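Local coordinates for protein 5-dehydro-2-deoxygluconokinase (Bacillus halodurans C-125, PDB 2QCV) that probably phosphorylates 5-dehydro-2-deoxy-D-gluconate with ATP, a step of myo-inositol degradation, as a member of the PfkB carbohydrate kinase family, at residues A48-G53 against L141-G146; G65-D70 against R74-Y79; V91-G96 against D123-P128; E208-L213 against D223-Y228; P234-I239 against S277-A282. One frame throughout, in Å; residues are numbered along the deposited sequence.

Interaction 1: residues A48-G53 against L141-G146; sequences ANIVIG and LLLVSG
Ile50 of helix 46-56 and Leu143 of strand 139-145 meet through their outermost carbons, deep in the protein. The CD1 methyl of Ile50 lies 3.8 Å from Leu143 CD1, and Leu143 CG stands slightly farther back, at 4.2 Å from the same Ile50 CD1. The two side chains cross at about a right angle, so that the helix residue presents a single methyl to one branch of the leucine. Ile50 reaches this far because its long branch leaves beside the backbone N (chi1 -68°) and then runs extended to CD1. With CG anti to its own N (chi1 -174°), Leu143 turns CD1 to the helix. Its other methyl, CD2, is taken up by Leu280 of helix 271-284, which packs next to helix 46-56 on this face. In one of its two conformers, Ser145 shows its hydroxyl to the same Ile50 methyl, OG lying 4.5 Å from Ile50 CD1. That hydroxyl makes a weak hydrogen bond with the hydroxyl of Ser46, near the start of the helix. Leu14 of strand 12-17 also touches Ile50, while Ala16 and Val173 of the flanking strands close in on Leu143. Leu142 and Val144 point to the other face, against helix 154-167. A helix laid over a central parallel strand, with further helices behind that strand, is the three-layer alpha/beta/alpha core of the ribokinase-like fold.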
# COMPACT_ATOMS: atom_id res chain seq x y z
N ALA A 48 -8.51 -15.82 21.52
CA ALA A 48 -9.78 -16.51 21.35
C ALA A 48 -9.77 -17.91 21.96
O ALA A 48 -10.68 -18.30 22.71
CB ALA A 48 -10.19 -16.55 19.81
N ASN A 49 -8.74 -18.69 21.63
CA ASN A 49 -8.59 -20.02 22.19
C ASN A 49 -8.51 -19.98 23.71
O ASN A 49 -9.04 -20.86 24.40
CB ASN A 49 -7.29 -20.68 21.69
CG ASN A 49 -7.37 -21.10 20.28
OD1 ASN A 49 -8.47 -21.26 19.70
ND2 ASN A 49 -6.18 -21.28 19.67
N ILE A 50 -7.81 -18.98 24.23
CA ILE A 50 -7.62 -18.88 25.69
C ILE A 50 -8.99 -18.61 26.34
O ILE A 50 -9.34 -19.24 27.34
CB ILE A 50 -6.57 -17.82 26.09
CG1 ILE A 50 -5.19 -18.28 25.65
CG2 ILE A 50 -6.57 -17.57 27.64
CD1 ILE A 50 -4.08 -17.21 25.82
N VAL A 51 -9.78 -17.69 25.79
CA VAL A 51 -11.10 -17.42 26.39
C VAL A 51 -12.11 -18.57 26.20
O VAL A 51 -12.89 -18.82 27.09
CB VAL A 51 -11.75 -16.07 26.04
CG1 VAL A 51 -10.84 -14.90 26.54
CG2 VAL A 51 -12.14 -15.95 24.56
N ILE A 52 -12.07 -19.25 25.07
CA ILE A 52 -12.93 -20.41 24.85
C ILE A 52 -12.54 -21.54 25.82
O ILE A 52 -13.40 -22.19 26.46
CB ILE A 52 -12.84 -20.91 23.41
CG1 ILE A 52 -13.43 -19.87 22.41
CG2 ILE A 52 -13.63 -22.26 23.24
CD1 ILE A 52 -13.08 -20.13 20.89
N GLY A 53 -11.24 -21.78 25.96
CA GLY A 53 -10.78 -22.76 26.93
C GLY A 53 -11.16 -22.40 28.37
O GLY A 53 -11.54 -23.24 29.18
N LEU A 141 -8.73 -9.85 35.25
CA LEU A 141 -7.51 -9.95 34.40
C LEU A 141 -7.78 -9.42 32.99
O LEU A 141 -8.88 -9.60 32.45
CB LEU A 141 -7.09 -11.42 34.19
CG LEU A 141 -6.91 -12.39 35.35
CD1 LEU A 141 -6.57 -13.77 34.87
CD2 LEU A 141 -5.85 -11.91 36.32
N LEU A 142 -6.74 -8.85 32.38
CA LEU A 142 -6.68 -8.57 30.95
C LEU A 142 -5.58 -9.42 30.36
O LEU A 142 -4.43 -9.33 30.77
CB LEU A 142 -6.38 -7.09 30.67
CG LEU A 142 -6.24 -6.70 29.18
CD1 LEU A 142 -7.65 -6.69 28.50
CD2 LEU A 142 -5.50 -5.38 28.99
N LEU A 143 -5.95 -10.28 29.43
CA LEU A 143 -5.00 -11.14 28.75
C LEU A 143 -4.64 -10.48 27.41
O LEU A 143 -5.49 -10.26 26.55
CB LEU A 143 -5.60 -12.54 28.54
CG LEU A 143 -4.72 -13.67 27.96
CD1 LEU A 143 -4.23 -13.44 26.54
CD2 LEU A 143 -3.56 -14.01 28.85
N VAL A 144 -3.38 -10.16 27.27
CA VAL A 144 -2.83 -9.54 26.06
C VAL A 144 -2.01 -10.59 25.32
O VAL A 144 -1.16 -11.22 25.93
CB VAL A 144 -1.92 -8.40 26.46
CG1 VAL A 144 -1.19 -7.84 25.21
CG2 VAL A 144 -2.74 -7.32 27.24
N SER A 145 -2.31 -10.83 24.05
CA SER A 145 -1.47 -11.72 23.26
C SER A 145 -0.46 -10.89 22.42
O SER A 145 -0.78 -9.81 21.87
CB SER A 145 -2.30 -12.72 22.42
OG SER A 145 -2.93 -13.73 23.24
N GLY A 146 0.76 -11.40 22.36
CA GLY A 146 1.82 -10.73 21.64
C GLY A 146 1.57 -10.42 20.18
O GLY A 146 2.03 -9.39 19.67

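Interaction 2: residues G65-D70 against R74-Y79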
# COMPACT_ATOMS: atom_id res chain seq x y z
N GLY A 65 -12.09 -7.55 20.36
CA GLY A 65 -11.49 -7.84 19.07
C GLY A 65 -12.37 -7.42 17.90
O GLY A 65 -13.54 -7.10 18.08
N LYS A 66 -11.76 -7.41 16.72
CA LYS A 66 -12.44 -7.05 15.50
C LYS A 66 -12.61 -8.27 14.62
O LYS A 66 -11.68 -9.09 14.47
CB LYS A 66 -11.72 -5.95 14.78
CG LYS A 66 -12.35 -5.50 13.47
CD LYS A 66 -11.87 -4.13 12.99
CE LYS A 66 -12.57 -2.97 13.73
NZ LYS A 66 -11.98 -1.62 13.33
N ILE A 67 -13.81 -8.38 14.07
CA ILE A 67 -14.21 -9.50 13.22
C ILE A 67 -14.74 -8.98 11.86
O ILE A 67 -15.20 -7.85 11.75
CB ILE A 67 -15.28 -10.40 13.91
CG1 ILE A 67 -16.54 -9.60 14.29
CG2 ILE A 67 -14.68 -11.13 15.13
CD1 ILE A 67 -17.75 -10.43 14.83
N ALA A 68 -14.69 -9.83 10.85
CA ALA A 68 -15.15 -9.48 9.49
C ALA A 68 -16.68 -9.43 9.44
O ALA A 68 -17.38 -10.08 10.21
CB ALA A 68 -14.61 -10.53 8.48
N ASP A 69 -17.19 -8.62 8.54
CA ASP A 69 -18.62 -8.52 8.27
C ASP A 69 -19.02 -9.54 7.24
O ASP A 69 -19.39 -9.20 6.10
CB ASP A 69 -18.90 -7.12 7.74
CG ASP A 69 -20.36 -6.80 7.66
OD1 ASP A 69 -21.17 -7.47 8.33
OD2 ASP A 69 -20.68 -5.89 6.90
N ASP A 70 -18.95 -10.79 7.64
CA ASP A 70 -19.24 -11.91 6.76
C ASP A 70 -19.51 -13.17 7.55
O ASP A 70 -19.57 -13.15 8.80
CB ASP A 70 -18.11 -12.10 5.73
CG ASP A 70 -16.77 -12.53 6.34
OD1 ASP A 70 -16.69 -13.18 7.40
OD2 ASP A 70 -15.75 -12.21 5.71
N ARG A 74 -19.38 -13.87 11.60
CA ARG A 74 -20.60 -14.22 12.32
C ARG A 74 -20.53 -15.58 12.98
O ARG A 74 -21.07 -15.78 14.06
CB ARG A 74 -21.82 -14.12 11.42
CG ARG A 74 -22.06 -12.73 10.96
CD ARG A 74 -23.38 -12.57 10.25
NE ARG A 74 -23.44 -13.22 8.94
CZ ARG A 74 -23.06 -12.67 7.79
NH1 ARG A 74 -22.55 -11.45 7.73
NH2 ARG A 74 -23.21 -13.35 6.67
N PHE A 75 -19.83 -16.52 12.34
CA PHE A 75 -19.57 -17.79 12.99
C PHE A 75 -18.75 -17.65 14.27
O PHE A 75 -19.06 -18.28 15.29
CB PHE A 75 -18.87 -18.76 12.05
CG PHE A 75 -18.27 -19.94 12.74
CD1 PHE A 75 -19.06 -20.96 13.23
CD2 PHE A 75 -16.87 -20.01 12.93
CE1 PHE A 75 -18.50 -22.03 13.90
CE2 PHE A 75 -16.30 -21.08 13.59
CZ PHE A 75 -17.10 -22.09 14.07
N ILE A 76 -17.69 -16.85 14.21
CA ILE A 76 -16.81 -16.62 15.36
C ILE A 76 -17.66 -16.04 16.50
O ILE A 76 -17.60 -16.53 17.62
CB ILE A 76 -15.65 -15.67 15.03
CG1 ILE A 76 -14.56 -16.37 14.19
CG2 ILE A 76 -14.99 -15.13 16.30
CD1 ILE A 76 -13.68 -15.45 13.36
N GLU A 77 -18.47 -15.03 16.21
CA GLU A 77 -19.30 -14.42 17.27
C GLU A 77 -20.29 -15.44 17.84
O GLU A 77 -20.45 -15.56 19.04
CB GLU A 77 -20.07 -13.19 16.75
CG GLU A 77 -20.82 -12.40 17.83
CD GLU A 77 -22.12 -13.03 18.29
OE1 GLU A 77 -22.82 -13.72 17.48
OE2 GLU A 77 -22.47 -12.85 19.49
N SER A 78 -20.97 -16.17 16.96
CA SER A 78 -21.98 -17.11 17.39
C SER A 78 -21.41 -18.28 18.19
O SER A 78 -22.03 -18.71 19.17
CB SER A 78 -22.78 -17.61 16.18
OG SER A 78 -23.39 -16.49 15.56
N TYR A 79 -20.25 -18.78 17.77
CA TYR A 79 -19.57 -19.85 18.47
C TYR A 79 -19.12 -19.41 19.87
O TYR A 79 -19.37 -20.09 20.87
CB TYR A 79 -18.35 -20.36 17.69
CG TYR A 79 -17.71 -21.53 18.41
CD1 TYR A 79 -18.19 -22.82 18.24
CD2 TYR A 79 -16.69 -21.34 19.32
CE1 TYR A 79 -17.64 -23.88 18.94
CE2 TYR A 79 -16.14 -22.39 20.02
CZ TYR A 79 -16.63 -23.66 19.83
OH TYR A 79 -16.07 -24.71 20.52
O HOH W 1 -21.77 -9.49 9.90
O HOH W 2 -22.56 -9.48 5.48
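Arg74, in the first turns of helix 71-82, lies along the backbone of Asp70, the N-cap residue. Its amide N donates to Asp70 O at 2.9 Å with an N-H...O angle of 162°, while Asp70 OD1 turns to the other early amides, bonding Gly73 N and, weakly, His72 N. The arginine chain bends at chi3 (-70°), which brings the guanidinium back over Asp70 so that the carbonyl carbon Asp70 C sits 3.4 Å above one face, toward its rim. Arg74 NH1 does not reach the Asp69 carboxylate directly, staying 4.3 Å from Asp69 OD1. One water, in the guanidinium plane at its edge, accepts from NH1 and donates to Asp69 OD1 at 2.6 Å; a second links NH1 to Asp69 O. Arg74 NE forms a salt bridge with Glu34 of the second subunit, so the helix start also belongs to a subunit interface. Strand 61-67, helix 71-82 and strand 90-92 form a beta-alpha-beta unit, and its helix packs on strand 61-67 through hydrocarbon. Ile76 CG2 approaches Ile67 CG2 to 4.2 Å, the two side chains sliding past each other in opposite directions. At Glu77 the aliphatic base does the touching: Glu77 CB is 4.1 Å from Ile67 CD1. Its chain then bends away, and OE2 forms a salt bridge with Arg81 and a hydrogen bond with Thr87 OG1.

Interaction 3: residues V91-G96 against D123-P128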
# COMPACT_ATOMS: atom_id res chain seq x y z
N VAL A 91 -16.14 -6.07 17.64
CA VAL A 91 -16.53 -5.01 16.74
C VAL A 91 -16.48 -5.53 15.31
O VAL A 91 -15.53 -6.21 14.92
CB VAL A 91 -15.67 -3.73 16.93
CG1 VAL A 91 -14.19 -4.04 16.92
CG2 VAL A 91 -16.00 -2.66 15.87
N VAL A 92 -17.49 -5.18 14.52
CA VAL A 92 -17.52 -5.64 13.12
C VAL A 92 -16.82 -4.63 12.21
O VAL A 92 -17.13 -3.44 12.19
CB VAL A 92 -18.93 -5.92 12.64
CG1 VAL A 92 -18.93 -6.39 11.18
CG2 VAL A 92 -19.57 -6.92 13.54
N ASP A 93 -15.84 -5.12 11.48
CA ASP A 93 -15.07 -4.32 10.54
C ASP A 93 -15.99 -3.84 9.43
O ASP A 93 -16.77 -4.61 8.90
CB ASP A 93 -13.96 -5.17 9.95
CG ASP A 93 -13.10 -4.42 8.94
OD1 ASP A 93 -13.44 -4.39 7.74
OD2 ASP A 93 -12.05 -3.87 9.34
N GLN A 94 -15.89 -2.56 9.11
CA GLN A 94 -16.75 -1.96 8.08
C GLN A 94 -15.97 -1.53 6.84
O GLN A 94 -16.48 -0.72 6.06
CB GLN A 94 -17.52 -0.74 8.64
CG GLN A 94 -18.41 -1.01 9.88
CD GLN A 94 -19.56 -1.98 9.60
OE1 GLN A 94 -20.11 -2.03 8.50
NE2 GLN A 94 -19.93 -2.75 10.62
N GLU A 95 -14.75 -2.06 6.66
CA GLU A 95 -13.86 -1.66 5.59
C GLU A 95 -13.51 -2.85 4.66
O GLU A 95 -12.57 -2.75 3.88
CB GLU A 95 -12.55 -1.03 6.10
CG GLU A 95 -12.59 0.13 7.11
CD GLU A 95 -11.14 0.49 7.64
OE1 GLU A 95 -10.34 1.03 6.84
OE2 GLU A 95 -10.77 0.20 8.84
N GLY A 96 -14.26 -3.95 4.74
CA GLY A 96 -14.06 -5.06 3.81
C GLY A 96 -12.92 -6.00 4.17
O GLY A 96 -12.54 -6.85 3.40
N ASP A 123 -8.70 -8.57 12.35
CA ASP A 123 -8.31 -8.43 13.76
C ASP A 123 -7.24 -7.38 14.00
O ASP A 123 -7.13 -6.85 15.11
CB ASP A 123 -7.95 -9.75 14.39
CG ASP A 123 -6.69 -10.37 13.80
OD1 ASP A 123 -5.58 -9.94 14.15
OD2 ASP A 123 -6.82 -11.36 13.06
N LEU A 124 -6.47 -7.07 12.96
CA LEU A 124 -5.38 -6.11 13.05
C LEU A 124 -5.88 -4.67 12.95
O LEU A 124 -5.12 -3.77 13.25
CB LEU A 124 -4.33 -6.38 11.97
CG LEU A 124 -3.57 -7.71 12.10
CD1 LEU A 124 -2.62 -7.90 10.87
CD2 LEU A 124 -2.83 -7.77 13.40
N TYR A 125 -7.14 -4.47 12.58
CA TYR A 125 -7.75 -3.15 12.49
C TYR A 125 -8.52 -2.72 13.74
O TYR A 125 -9.16 -1.69 13.72
CB TYR A 125 -8.63 -3.07 11.23
CG TYR A 125 -7.74 -3.00 10.03
CD1 TYR A 125 -7.21 -1.78 9.64
CD2 TYR A 125 -7.31 -4.15 9.36
CE1 TYR A 125 -6.35 -1.67 8.61
CE2 TYR A 125 -6.43 -4.06 8.28
CZ TYR A 125 -5.95 -2.81 7.92
OH TYR A 125 -5.09 -2.65 6.86
N LEU A 126 -8.47 -3.51 14.80
CA LEU A 126 -8.96 -3.06 16.10
C LEU A 126 -8.18 -1.79 16.44
O LEU A 126 -6.95 -1.74 16.27
CB LEU A 126 -8.73 -4.13 17.19
CG LEU A 126 -9.17 -3.81 18.61
CD1 LEU A 126 -10.73 -3.78 18.69
CD2 LEU A 126 -8.50 -4.81 19.62
N SER A 127 -8.89 -0.78 16.85
CA SER A 127 -8.32 0.54 17.03
C SER A 127 -8.55 1.02 18.46
O SER A 127 -9.45 0.54 19.14
CB SER A 127 -8.94 1.52 16.02
OG SER A 127 -10.26 1.84 16.44
N PRO A 128 -7.73 1.98 18.92
CA PRO A 128 -7.95 2.53 20.29
C PRO A 128 -9.38 3.00 20.60
O PRO A 128 -9.87 2.77 21.70
CB PRO A 128 -6.97 3.70 20.33
CG PRO A 128 -5.86 3.31 19.43
CD PRO A 128 -6.53 2.57 18.27
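The end of strand 90-92, an outermost strand of the large sheet, runs into an Asx turn at Asp93, and here Val91, Asp93 and Glu95 face Tyr125 and Leu126 of the loop leading to helix 133-136. The apolar part is one methyl pair: Val91 CG1 meets Leu126 CD1 at 3.9 Å. Val91 holds CG1 between its backbone N and carbonyl carbon (chi1 51°), which aims that methyl at the leucine, and Leu126 continues inward to Ile64 and Ala157. From 91-96, two carboxylates approach Tyr125. Asp93 OD2 lies 4.0 Å from Tyr125 CB, its plane turned 68° from that of the ring. Glu95 comes across the tyrosine at about a right angle and brings OE2 to 4.2 Å from Tyr125 CD1. Asp93 is itself firmly held: OD1 accepts from Glu95 N at 2.9 Å, the amide lying well above the carboxylate plane, and OD2 is hydrogen-bonded to His97 ND1. The His97 ring stacks in turn on Tyr125, whose OH bonds Asp120. Replaced by an alanine, Asp93 would probably leave Glu95 N and His97 ND1 without their acceptors, letting the turn and the ring stacked on Tyr125 shift. Lys66, whose side chain touches Asp93 and whose NZ bonds Tyr125 O and is salt-bridged to Glu130, may partly offset the nearby negative charge. Both acids meet Tyr125 at carbon atoms, and the hydrogen bonds of Asp93 go to the turn and to His97, so the fit between loop and turn relies on shape and on His97 more than on direct bonds.

Interaction 4: residues E208-L213 against D223-Y228; sequences EEFDVL and DETIRY
Phe210 and Thr225 bring together helices 207-213 and 222-229, two short helices on one face of the large alpha/beta sheet of this ribokinase-like fold, beside strand 236-240. Within 208-213, Phe210 is the first residue to touch the second helix. Its CD1 lies 3.7 Å from Thr225 CG2, and the two side chains cross at about a right angle, the methyl coming obliquely to the ring. The farther part of the Phe210 ring leans on Ile237 and Ile239, and Ile239 also touches Thr225, so strand 236-240 floors the junction. Thr225 splits its branches by chemistry. With chi1 at -61°, CG2 lies anti to the backbone N and faces the phenylalanine, whereas OG1 turns back beside that N. There OG1 lies among three polar partners, Arg207 NH1, Glu214 OE2 and Asp221 O, the last two being acceptors that compete for its one proton. Asp211 adds to this network from the first helix, with OD1 in a salt bridge to Arg207 and bonded to the amide of Gly220, in the connection between the helices. Half a turn farther on, Leu213 closes the contact against Tyr228. Leu213 also touches Leu176, and Tyr193 and Ala197 of helix 186-199. The same helix supplies Glu198, hydrogen-bonded to Tyr228 OH, and Arg163 of the third subunit packs on the tyrosine. Leu213 meets that ring at its edge and in its plane: the CD2 methyl sits 3.8 Å from Tyr228 CE2 and 4.2 Å from Tyr228 OH.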
# COMPACT_ATOMS: atom_id res chain seq x y z
N GLU A 208 12.06 -19.65 24.23
CA GLU A 208 12.34 -19.05 22.93
C GLU A 208 11.66 -17.69 22.76
O GLU A 208 12.26 -16.75 22.24
CB GLU A 208 11.97 -20.02 21.82
CG GLU A 208 12.90 -21.21 21.74
N GLU A 209 10.45 -17.56 23.28
CA GLU A 209 9.72 -16.31 23.24
C GLU A 209 10.36 -15.23 24.13
O GLU A 209 10.41 -14.05 23.75
CB GLU A 209 8.26 -16.58 23.59
CG GLU A 209 7.54 -17.33 22.52
CD GLU A 209 6.15 -17.86 22.89
OE1 GLU A 209 5.78 -18.04 24.06
OE2 GLU A 209 5.37 -18.09 21.95
N PHE A 210 10.87 -15.61 25.28
CA PHE A 210 11.61 -14.66 26.09
C PHE A 210 12.90 -14.26 25.42
O PHE A 210 13.32 -13.08 25.56
CB PHE A 210 11.86 -15.17 27.52
CG PHE A 210 10.63 -15.04 28.44
CD1 PHE A 210 10.36 -13.86 29.08
CD2 PHE A 210 9.75 -16.09 28.58
CE1 PHE A 210 9.24 -13.74 29.92
CE2 PHE A 210 8.61 -15.98 29.45
CZ PHE A 210 8.38 -14.83 30.10
N ASP A 211 13.56 -15.19 24.71
CA ASP A 211 14.74 -14.82 23.93
C ASP A 211 14.39 -13.71 22.94
O ASP A 211 15.11 -12.74 22.84
CB ASP A 211 15.36 -15.99 23.14
CG ASP A 211 15.79 -17.13 24.00
OD1 ASP A 211 16.07 -16.92 25.20
OD2 ASP A 211 15.88 -18.26 23.46
N VAL A 212 13.26 -13.85 22.24
CA VAL A 212 12.81 -12.82 21.29
C VAL A 212 12.56 -11.49 21.98
O VAL A 212 13.01 -10.45 21.51
CB VAL A 212 11.60 -13.34 20.49
CG1 VAL A 212 10.92 -12.22 19.68
CG2 VAL A 212 12.10 -14.49 19.57
N LEU A 213 11.83 -11.52 23.08
CA LEU A 213 11.60 -10.36 23.93
C LEU A 213 12.89 -9.62 24.28
O LEU A 213 12.94 -8.40 24.28
CB LEU A 213 10.88 -10.82 25.20
CG LEU A 213 10.38 -9.82 26.27
CD1 LEU A 213 9.17 -10.30 27.11
CD2 LEU A 213 11.52 -9.38 27.21
N ASP A 223 17.42 -16.76 35.11
CA ASP A 223 17.79 -15.90 36.24
C ASP A 223 18.06 -14.47 35.75
O ASP A 223 17.71 -13.50 36.42
CB ASP A 223 18.99 -16.44 37.03
CG ASP A 223 18.66 -17.73 37.78
OD1 ASP A 223 17.47 -17.94 38.11
OD2 ASP A 223 19.59 -18.51 38.03
N GLU A 224 18.65 -14.33 34.58
CA GLU A 224 18.88 -13.01 34.01
C GLU A 224 17.59 -12.38 33.52
O GLU A 224 17.38 -11.17 33.68
CB GLU A 224 19.92 -13.08 32.88
CG GLU A 224 21.33 -13.37 33.41
CD GLU A 224 21.72 -12.38 34.51
OE1 GLU A 224 21.71 -11.16 34.23
OE2 GLU A 224 21.98 -12.82 35.66
N THR A 225 16.73 -13.18 32.92
CA THR A 225 15.43 -12.70 32.44
C THR A 225 14.64 -12.08 33.57
O THR A 225 14.09 -10.98 33.42
CB THR A 225 14.62 -13.84 31.84
OG1 THR A 225 15.36 -14.37 30.73
CG2 THR A 225 13.21 -13.43 31.43
N ILE A 226 14.54 -12.79 34.69
CA ILE A 226 13.72 -12.30 35.78
C ILE A 226 14.41 -11.16 36.52
O ILE A 226 13.73 -10.27 37.00
CB ILE A 226 13.28 -13.42 36.76
CG1 ILE A 226 14.46 -13.87 37.63
CG2 ILE A 226 12.55 -14.55 35.96
CD1 ILE A 226 14.22 -15.09 38.50
N ARG A 227 15.74 -11.16 36.59
CA ARG A 227 16.45 -10.03 37.21
C ARG A 227 16.13 -8.73 36.47
O ARG A 227 15.95 -7.69 37.09
CB ARG A 227 17.96 -10.29 37.23
CG ARG A 227 18.80 -9.17 37.83
CD ARG A 227 20.32 -9.56 37.84
N TYR A 228 16.04 -8.82 35.15
CA TYR A 228 15.62 -7.72 34.29
C TYR A 228 14.15 -7.31 34.53
O TYR A 228 13.87 -6.17 34.94
CB TYR A 228 15.92 -8.07 32.78
CG TYR A 228 14.99 -7.43 31.77
CD1 TYR A 228 14.76 -6.06 31.77
CD2 TYR A 228 14.37 -8.19 30.78
CE1 TYR A 228 13.91 -5.48 30.86
CE2 TYR A 228 13.53 -7.63 29.87
CZ TYR A 228 13.29 -6.26 29.92
OH TYR A 228 12.45 -5.70 29.00

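Interaction 5: residues P234-I239 against S277-A282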
# COMPACT_ATOMS: atom_id res chain seq x y z
N PRO A 234 6.31 -6.68 36.38
CA PRO A 234 5.89 -8.05 36.72
C PRO A 234 6.12 -8.50 38.14
O PRO A 234 7.16 -8.18 38.75
CB PRO A 234 6.70 -8.91 35.73
CG PRO A 234 6.85 -8.01 34.57
CD PRO A 234 7.10 -6.66 35.14
N GLU A 235 5.12 -9.23 38.65
CA GLU A 235 5.19 -9.92 39.96
C GLU A 235 5.29 -11.44 39.79
O GLU A 235 5.67 -12.13 40.70
CB GLU A 235 3.92 -9.57 40.78
CG GLU A 235 2.65 -10.28 40.25
CD GLU A 235 1.29 -9.70 40.75
OE1 GLU A 235 1.31 -8.69 41.47
OE2 GLU A 235 0.22 -10.32 40.43
N LEU A 236 5.03 -11.93 38.58
CA LEU A 236 5.02 -13.36 38.26
C LEU A 236 5.44 -13.58 36.84
O LEU A 236 4.86 -12.99 35.92
CB LEU A 236 3.63 -13.98 38.46
CG LEU A 236 3.45 -15.48 38.17
CD1 LEU A 236 4.33 -16.43 39.09
CD2 LEU A 236 1.99 -15.83 38.28
N ILE A 237 6.45 -14.43 36.64
CA ILE A 237 6.95 -14.71 35.30
C ILE A 237 6.98 -16.21 35.14
O ILE A 237 7.54 -16.93 35.99
CB ILE A 237 8.38 -14.10 35.11
CG1 ILE A 237 8.36 -12.59 35.33
CG2 ILE A 237 9.01 -14.50 33.76
CD1 ILE A 237 9.72 -11.93 35.47
N VAL A 238 6.32 -16.69 34.09
CA VAL A 238 6.26 -18.13 33.81
C VAL A 238 7.01 -18.44 32.52
O VAL A 238 6.68 -17.92 31.46
CB VAL A 238 4.81 -18.61 33.72
CG1 VAL A 238 4.78 -20.10 33.39
CG2 VAL A 238 4.02 -18.27 35.06
N ILE A 239 8.06 -19.25 32.61
CA ILE A 239 8.91 -19.53 31.46
C ILE A 239 8.80 -21.04 31.16
O ILE A 239 9.12 -21.86 32.02
CB ILE A 239 10.42 -19.12 31.70
CG1 ILE A 239 10.52 -17.66 32.24
CG2 ILE A 239 11.28 -19.35 30.41
CD1 ILE A 239 11.93 -17.12 32.46
N SER A 277 -4.92 -20.91 29.67
CA SER A 277 -6.29 -20.92 30.23
C SER A 277 -6.35 -21.74 31.53
O SER A 277 -6.89 -21.27 32.53
CB SER A 277 -7.31 -21.41 29.20
OG SER A 277 -6.96 -22.61 28.58
N ALA A 278 -5.76 -22.93 31.53
CA ALA A 278 -5.79 -23.80 32.72
C ALA A 278 -4.90 -23.27 33.85
O ALA A 278 -5.24 -23.38 35.02
CB ALA A 278 -5.43 -25.26 32.35
N PHE A 279 -3.74 -22.71 33.50
CA PHE A 279 -2.88 -22.08 34.49
C PHE A 279 -3.61 -20.91 35.17
O PHE A 279 -3.67 -20.82 36.41
CB PHE A 279 -1.59 -21.58 33.84
CG PHE A 279 -0.68 -20.83 34.78
CD1 PHE A 279 0.27 -21.49 35.55
CD2 PHE A 279 -0.75 -19.48 34.86
CE1 PHE A 279 1.10 -20.78 36.43
CE2 PHE A 279 0.07 -18.76 35.72
CZ PHE A 279 1.00 -19.42 36.52
N LEU A 280 -4.24 -20.06 34.36
CA LEU A 280 -4.98 -18.94 34.94
C LEU A 280 -6.19 -19.40 35.72
O LEU A 280 -6.50 -18.85 36.77
CB LEU A 280 -5.40 -17.94 33.89
CG LEU A 280 -4.23 -17.22 33.19
CD1 LEU A 280 -4.73 -16.43 31.93
CD2 LEU A 280 -3.52 -16.32 34.21
N TYR A 281 -6.92 -20.37 35.21
CA TYR A 281 -8.00 -20.95 36.00
C TYR A 281 -7.54 -21.38 37.38
O TYR A 281 -8.19 -21.08 38.41
CB TYR A 281 -8.63 -22.14 35.28
CG TYR A 281 -9.49 -23.00 36.16
CD1 TYR A 281 -10.84 -22.73 36.31
CD2 TYR A 281 -8.96 -24.11 36.81
CE1 TYR A 281 -11.66 -23.55 37.13
CE2 TYR A 281 -9.75 -24.91 37.65
CZ TYR A 281 -11.11 -24.64 37.77
OH TYR A 281 -11.89 -25.43 38.56
N ALA A 282 -6.41 -22.09 37.44
CA ALA A 282 -5.91 -22.55 38.73
C ALA A 282 -5.55 -21.41 39.67
O ALA A 282 -5.83 -21.46 40.89
CB ALA A 282 -4.70 -23.51 38.54
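A purely apolar helix-on-sheet contact joins Phe279 of helix 271-284 to Leu236 and Val238 of strand 236-240, inside the alpha/beta core. In PfkB kinases this helix carries, at its N-terminal end, the Gly-Ala-Gly-Asp sequence of the phosphoryl-transfer site. The backbones stand well apart, the CA atoms of Val238 and Phe279 being 10.0 Å from each other, and the phenyl ring spans the gap. Phe279 CG is anti to the backbone N (chi1 176°), which sends the ring straight out from the helix with CZ foremost. Val238 CG2 meets that leading carbon, Phe279 CZ, at 3.5 Å, with the flanking Phe279 CE2 and CE1 farther off, at 4.0 and 4.1 Å. Leu236 approaches differently: its CD2 is at the ring edge, near the ring plane, 4.1 Å from Phe279 CZ. Both strand residues point at the phenylalanine from the opposite direction, as alternate residues on one face of a strand do; Ile237 and Ile239 face helix 222-229 on the other. Ala292 of helix 289-305 also touches Phe279. Cutting Phe279 back to an alanine is likely to open a gap between helix and strand, the Val238 and Leu236 methyls losing their common partner. With hydrocarbon alone on both sides, the contact depends on close fit and the exclusion of water, and not on any directional bond.

From the N terminus, interaction 1 opens at helix 46-56 and closes far along the chain, at strand 139-145. Interactions 2 and 3 both fall within that span, one after the other. Interaction 2 closes a very short loop inside a beta-alpha-beta unit, and interaction 3 ties its last strand to a later loop. They abut through adjacent strands 61-67 and 90-92, Gly65 O lying 2.8 Å from Val91 N. Beyond interaction 1, interactions 4 and 5 follow in series. Phe210 and Ile226 of interaction 4 pack on strand 236-240 of interaction 5, whose helix touches interaction 1 through Ser277 and Leu280. Interactions 3 and 5 lie about 29 Å apart, centre to centre, across the sheet.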